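SLH domain-containing protein (Pseudoflavonifractor capillosus, PDB 4OJU) is of unknown function but, as a leucine-rich repeat protein of the BspA type, probably takes part in protein binding. Local coordinates at residues Ala43-Glu48 / Tyr53-Ile58; Val71-Ser76 / Leu83-Cys88. All coordinates share one frame; numbering follows the deposited sequence.

From the N terminus, the chain first lays down the strands 5-11, 14-19 and 24-29. After strand 38-40, contact 1 closes a short loop: Ala43-Glu48 turns back through four residues onto Tyr53-Ile58. Contact 2 follows in series, neither nested in the first nor crossing it. It closes the loop from Val71-Ser76 through strand 79-80 to Leu83-Cys88, inside the repeat region. Their centres lie about 15 Å apart. The two still touch, because Ser76 of contact 2 reaches back with OG to the O of Val55, a probable hydrogen bond of 2.7 Å. Strand 52-58 of contact 1 pairs with both 24-29 and 79-80, and so joins the N-terminal strands to the repeats. Contact 2 spans the repeat core.

Contact 1. Residues Ala43-Glu48 / Tyr53-Ile58; sequences ASVTDE and YPVTVI. With EDO (1,2-ethanediol), chain G.
A beta hairpin brings Ser44, Val45 and Asp47 against Tyr53, Pro54 and Val55. Val45 and Tyr53 form a hydrogen-bonded antiparallel pair. Val45 N gives to Tyr53 O at 2.9 Å, and Tyr53 N gives back to Val45 O at 2.8 Å. Beyond the non-hydrogen-bonded pair Ser44-Pro54, Val55 N adds a nearly straight bond to Ala43 O (2.9 Å, 173° at the hydrogen). The hairpin sits where the N-terminal strands meet the leucine-rich repeats: strand 52-58 also pairs with strands 24-29 and 79-80. Val45 CG1 lies 4.3 Å from Val55 CG2, and Phe16 of strand 14-19 touches both valines. Near the turn, Tyr53 OH donates to Asp47 OD2 at 2.8 Å. The hydroxyl meets OD2 from above the carboxylate plane, which stands 62° from the ring. Asp47 CG lies between its backbone N and carbonyl carbon (chi1 66°), which turns the carboxylate to the ring edge. Asp47 OD1 accepts from Gln51 N. A phenylalanine in place of Tyr53 would probably leave Asp47 OD2 without its hydroxyl mate, the carboxylate then held through OD1. Ser44 OG accepts from O1 of a 1,2-ethanediol, probably from the crystallisation liquor, at 2.9 Å.

Contact 2. Residues Val71-Ser76 / Leu83-Cys88; sequences VTVPDS and LAFAYC
Phe85 meets Val71 and Val73 in the hydrophobic core of the BspA-type leucine-rich repeats. The contact joins the end of strand 70-72 to the loop between strands 79-80 and 93-95. It spans the inside of the repeat stack, and no hydrogen bond links the two segments. The tight part is at Val71. Val71 and Phe85 point at each other across the core, and both methyls of the valine reach the far end of the ring. CG2 of Val71 approaches CE1 of Phe85 to 3.7 Å, and CG1 of Val71 lies 4.0 Å from the same CE1. The ring is met at a slant. Val73 packs more loosely and offers one methyl. Its CG1 lies anti to the backbone N (chi1 179°), which leaves CG2, beside the N, to meet the ring. Phe63 stacks on the Phe85 ring, Phe108 meets it with its plane almost parallel, and Ile58 of strand 52-58 touches it too, so apolar side chains continue the core along the repeats. The solvent side of Val71-Ser76 differs. Asp75 is exposed there, and Thr72, partly exposed, turns to the other side of its strand, where its OG1 bonds to Tyr38 OH. Leu83-Cys88, in contrast, is buried throughout. Behind the Phe85 ring, a type I turn from Leu83 to Ala86 and a type II turn from Phe85 to Cys88 carry the chain round to Cys88. Back in the core, Val73 CG2 stops 4.2 Å from Phe85 CZ.

Contact 1. Residues Ala43-Glu48 / Tyr53-Ile58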
loop_
_atom_site.group_PDB
_atom_site.type_symbol
_atom_site.label_atom_id
_atom_site.label_comp_id
_atom_site.label_asym_id
_atom_site.label_seq_id
_atom_site.Cartn_x
_atom_site.Cartn_y
_atom_site.Cartn_z
ATOM N N ALA A 43 0.581 -4.925 33.116
ATOM C CA ALA A 43 -0.022 -6.238 32.862
ATOM C C ALA A 43 -1.303 -6.433 33.681
ATOM O O ALA A 43 -2.094 -7.326 33.390
ATOM C CB ALA A 43 0.976 -7.334 33.210
ATOM N N SER A 44 -1.473 -5.640 34.737
ATOM C CA SER A 44 -2.658 -5.739 35.575
ATOM C C SER A 44 -3.077 -4.367 36.110
ATOM O O SER A 44 -2.295 -3.419 36.087
ATOM C CB SER A 44 -2.439 -6.719 36.727
ATOM O OG SER A 44 -1.529 -6.199 37.676
ATOM N N VAL A 45 -4.324 -4.269 36.561
ATOM C CA VAL A 45 -4.893 -3.040 37.120
ATOM C C VAL A 45 -5.675 -3.425 38.387
ATOM O O VAL A 45 -6.275 -4.501 38.439
ATOM C CB VAL A 45 -5.728 -2.249 36.068
ATOM C CG1 VAL A 45 -6.847 -3.089 35.482
ATOM C CG2 VAL A 45 -6.274 -0.948 36.634
ATOM N N THR A 46 -5.585 -2.580 39.423
ATOM C CA THR A 46 -6.232 -2.805 40.718
ATOM C C THR A 46 -7.423 -1.870 40.856
ATOM O O THR A 46 -7.287 -0.668 40.602
ATOM C CB THR A 46 -5.191 -2.583 41.820
ATOM O OG1 THR A 46 -4.098 -3.468 41.608
ATOM C CG2 THR A 46 -5.734 -2.773 43.228
ATOM N N ASP A 47 -8.585 -2.413 41.266
ATOM C CA ASP A 47 -9.781 -1.591 41.468
ATOM C C ASP A 47 -9.748 -0.955 42.864
ATOM O O ASP A 47 -8.789 -1.174 43.617
ATOM C CB ASP A 47 -11.086 -2.381 41.215
ATOM C CG ASP A 47 -11.445 -3.526 42.150
ATOM O OD1 ASP A 47 -10.850 -3.614 43.266
ATOM O OD2 ASP A 47 -12.336 -4.327 41.782
ATOM N N GLU A 48 -10.778 -0.163 43.205
ATOM C CA GLU A 48 -10.858 0.545 44.499
ATOM C C GLU A 48 -10.830 -0.402 45.715
ATOM O O GLU A 48 -10.373 0.014 46.778
ATOM C CB GLU A 48 -12.088 1.473 44.561
ATOM C CG GLU A 48 -13.439 0.778 44.435
ATOM C CD GLU A 48 -14.604 1.651 43.995
ATOM O OE1 GLU A 48 -14.747 2.786 44.507
ATOM O OE2 GLU A 48 -15.411 1.168 43.167
ATOM N N TYR A 53 -6.749 -7.302 38.266
ATOM C CA TYR A 53 -7.308 -7.836 37.017
ATOM C C TYR A 53 -6.281 -7.797 35.914
ATOM O O TYR A 53 -5.607 -6.773 35.768
ATOM C CB TYR A 53 -8.559 -7.043 36.557
ATOM C CG TYR A 53 -9.640 -6.964 37.598
ATOM C CD1 TYR A 53 -9.639 -5.950 38.551
ATOM C CD2 TYR A 53 -10.652 -7.916 37.654
ATOM C CE1 TYR A 53 -10.622 -5.882 39.534
ATOM C CE2 TYR A 53 -11.644 -7.856 38.629
ATOM C CZ TYR A 53 -11.616 -6.844 39.571
ATOM O OH TYR A 53 -12.597 -6.755 40.502
ATOM N N PRO A 54 -6.206 -8.835 35.060
ATOM C CA PRO A 54 -5.233 -8.791 33.968
ATOM C C PRO A 54 -5.691 -7.863 32.831
ATOM O O PRO A 54 -6.881 -7.792 32.520
ATOM C CB PRO A 54 -5.162 -10.253 33.507
ATOM C CG PRO A 54 -6.512 -10.822 33.810
ATOM C CD PRO A 54 -6.963 -10.113 35.075
ATOM N N VAL A 55 -4.744 -7.161 32.214
ATOM C CA VAL A 55 -5.014 -6.286 31.067
ATOM C C VAL A 55 -4.936 -7.181 29.835
ATOM O O VAL A 55 -3.842 -7.523 29.384
ATOM C CB VAL A 55 -4.021 -5.099 31.023
ATOM C CG1 VAL A 55 -4.255 -4.245 29.773
ATOM C CG2 VAL A 55 -4.118 -4.263 32.309
ATOM N N THR A 56 -6.078 -7.593 29.319
ATOM C CA THR A 56 -6.082 -8.581 28.237
ATOM C C THR A 56 -6.315 -7.982 26.850
ATOM O O THR A 56 -6.127 -8.677 25.841
ATOM C CB THR A 56 -7.148 -9.648 28.535
ATOM O OG1 THR A 56 -8.425 -9.025 28.524
ATOM C CG2 THR A 56 -6.911 -10.373 29.887
ATOM N N VAL A 57 -6.757 -6.735 26.786
ATOM C CA VAL A 57 -7.065 -6.095 25.493
ATOM C C VAL A 57 -6.562 -4.660 25.471
ATOM O O VAL A 57 -6.732 -3.924 26.452
ATOM C CB VAL A 57 -8.617 -6.120 25.189
ATOM C CG1 VAL A 57 -8.973 -5.407 23.872
ATOM C CG2 VAL A 57 -9.178 -7.532 25.178
ATOM N N ILE A 58 -5.990 -4.242 24.323
ATOM C CA ILE A 58 -5.700 -2.847 24.035
ATOM C C ILE A 58 -6.894 -2.409 23.204
ATOM O O ILE A 58 -7.095 -2.925 22.102
ATOM C CB ILE A 58 -4.335 -2.580 23.339
ATOM C CG1 ILE A 58 -3.135 -3.243 24.084
ATOM C CG2 ILE A 58 -4.128 -1.064 23.147
ATOM C CD1 ILE A 58 -3.023 -2.939 25.640
HETATM C C1 EDO G . -1.078 -3.750 39.860
HETATM O O1 EDO G . -2.365 -3.958 39.304
HETATM C C2 EDO G . -0.806 -2.240 39.980
HETATM O O2 EDO G . -1.817 -1.661 40.793
#

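Contact 2. Residues Val71-Ser76 / Leu83-Cys88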
loop_
_atom_site.group_PDB
_atom_site.type_symbol
_atom_site.label_atom_id
_atom_site.label_comp_id
_atom_site.label_asym_id
_atom_site.label_seq_id
_atom_site.Cartn_x
_atom_site.Cartn_y
_atom_site.Cartn_z
ATOM N N VAL A 71 6.493 1.258 22.796
ATOM C CA VAL A 71 5.461 0.623 23.591
ATOM C C VAL A 71 5.830 -0.821 23.905
ATOM O O VAL A 71 6.317 -1.542 23.035
ATOM C CB VAL A 71 4.039 0.717 22.932
ATOM C CG1 VAL A 71 3.976 0.017 21.572
ATOM C CG2 VAL A 71 2.935 0.188 23.872
ATOM N N THR A 72 5.560 -1.238 25.157
ATOM C CA THR A 72 5.619 -2.631 25.571
ATOM C C THR A 72 4.184 -3.050 25.820
ATOM O O THR A 72 3.510 -2.453 26.656
ATOM C CB THR A 72 6.509 -2.865 26.779
ATOM O OG1 THR A 72 7.845 -2.572 26.407
ATOM C CG2 THR A 72 6.449 -4.309 27.261
ATOM N N VAL A 73 3.707 -4.025 25.058
ATOM C CA VAL A 73 2.394 -4.634 25.214
ATOM C C VAL A 73 2.656 -5.866 26.102
ATOM O O VAL A 73 3.405 -6.745 25.681
ATOM C CB VAL A 73 1.756 -4.961 23.847
ATOM C CG1 VAL A 73 0.394 -5.617 24.031
ATOM C CG2 VAL A 73 1.644 -3.705 22.983
ATOM N N PRO A 74 2.189 -5.885 27.365
ATOM C CA PRO A 74 2.586 -6.970 28.286
ATOM C C PRO A 74 1.980 -8.316 27.924
ATOM O O PRO A 74 0.988 -8.355 27.192
ATOM C CB PRO A 74 2.094 -6.470 29.640
ATOM C CG PRO A 74 0.901 -5.644 29.294
ATOM C CD PRO A 74 1.316 -4.910 28.041
ATOM N N ASP A 75 2.585 -9.416 28.480
ATOM C CA ASP A 75 2.217 -10.815 28.227
ATOM C C ASP A 75 0.776 -11.152 28.654
ATOM O O ASP A 75 0.289 -12.257 28.386
ATOM C CB ASP A 75 3.222 -11.779 28.902
ATOM C CG ASP A 75 3.367 -11.666 30.416
ATOM O OD1 ASP A 75 2.422 -11.169 31.074
ATOM O OD2 ASP A 75 4.419 -12.100 30.948
ATOM N N SER A 76 0.086 -10.217 29.305
ATOM C CA SER A 76 -1.308 -10.431 29.707
ATOM C C SER A 76 -2.272 -10.180 28.497
ATOM O O SER A 76 -3.400 -10.659 28.490
ATOM C CB SER A 76 -1.657 -9.494 30.856
ATOM O OG SER A 76 -1.459 -8.154 30.428
ATOM N N LEU A 83 -7.286 0.054 15.066
ATOM C CA LEU A 83 -6.646 1.379 15.142
ATOM C C LEU A 83 -6.047 1.681 16.532
ATOM O O LEU A 83 -5.886 2.840 16.852
ATOM C CB LEU A 83 -7.685 2.478 14.771
ATOM C CG LEU A 83 -8.178 2.479 13.340
ATOM C CD1 LEU A 83 -9.415 3.348 13.174
ATOM C CD2 LEU A 83 -7.108 3.012 12.404
ATOM N N ALA A 84 -5.697 0.668 17.336
ATOM C CA ALA A 84 -5.195 0.897 18.707
ATOM C C ALA A 84 -3.998 1.839 18.737
ATOM O O ALA A 84 -3.937 2.712 19.590
ATOM C CB ALA A 84 -4.825 -0.425 19.372
ATOM N N PHE A 85 -3.053 1.679 17.790
ATOM C CA PHE A 85 -1.863 2.533 17.731
ATOM C C PHE A 85 -1.780 3.304 16.414
ATOM O O PHE A 85 -0.686 3.684 15.992
ATOM C CB PHE A 85 -0.597 1.687 17.900
ATOM C CG PHE A 85 -0.517 0.995 19.230
ATOM C CD1 PHE A 85 0.015 1.643 20.336
ATOM C CD2 PHE A 85 -0.975 -0.310 19.380
ATOM C CE1 PHE A 85 0.094 0.998 21.564
ATOM C CE2 PHE A 85 -0.881 -0.959 20.607
ATOM C CZ PHE A 85 -0.383 -0.288 21.701
ATOM N N ALA A 86 -2.905 3.544 15.774
ATOM C CA ALA A 86 -2.863 4.205 14.483
ATOM C C ALA A 86 -2.494 5.677 14.567
ATOM O O ALA A 86 -2.817 6.342 15.559
ATOM C CB ALA A 86 -4.205 4.056 13.805
ATOM N N TYR A 87 -1.850 6.190 13.500
ATOM C CA TYR A 87 -1.430 7.581 13.300
ATOM C C TYR A 87 -0.461 8.053 14.392
ATOM O O TYR A 87 -0.400 9.247 14.694
ATOM C CB TYR A 87 -2.650 8.530 13.160
ATOM C CG TYR A 87 -3.657 8.012 12.157
ATOM C CD1 TYR A 87 -3.393 8.049 10.790
ATOM C CD2 TYR A 87 -4.850 7.433 12.575
ATOM C CE1 TYR A 87 -4.286 7.508 9.864
ATOM C CE2 TYR A 87 -5.763 6.912 11.655
ATOM C CZ TYR A 87 -5.467 6.934 10.303
ATOM O OH TYR A 87 -6.364 6.425 9.397
ATOM N N CYS A 88 0.342 7.119 14.923
ATOM C CA CYS A 88 1.381 7.413 15.929
ATOM C C CYS A 88 2.673 7.632 15.169
ATOM O O CYS A 88 3.436 6.707 14.922
ATOM C CB CYS A 88 1.490 6.298 16.962
ATOM S SG CYS A 88 0.083 6.225 18.096
#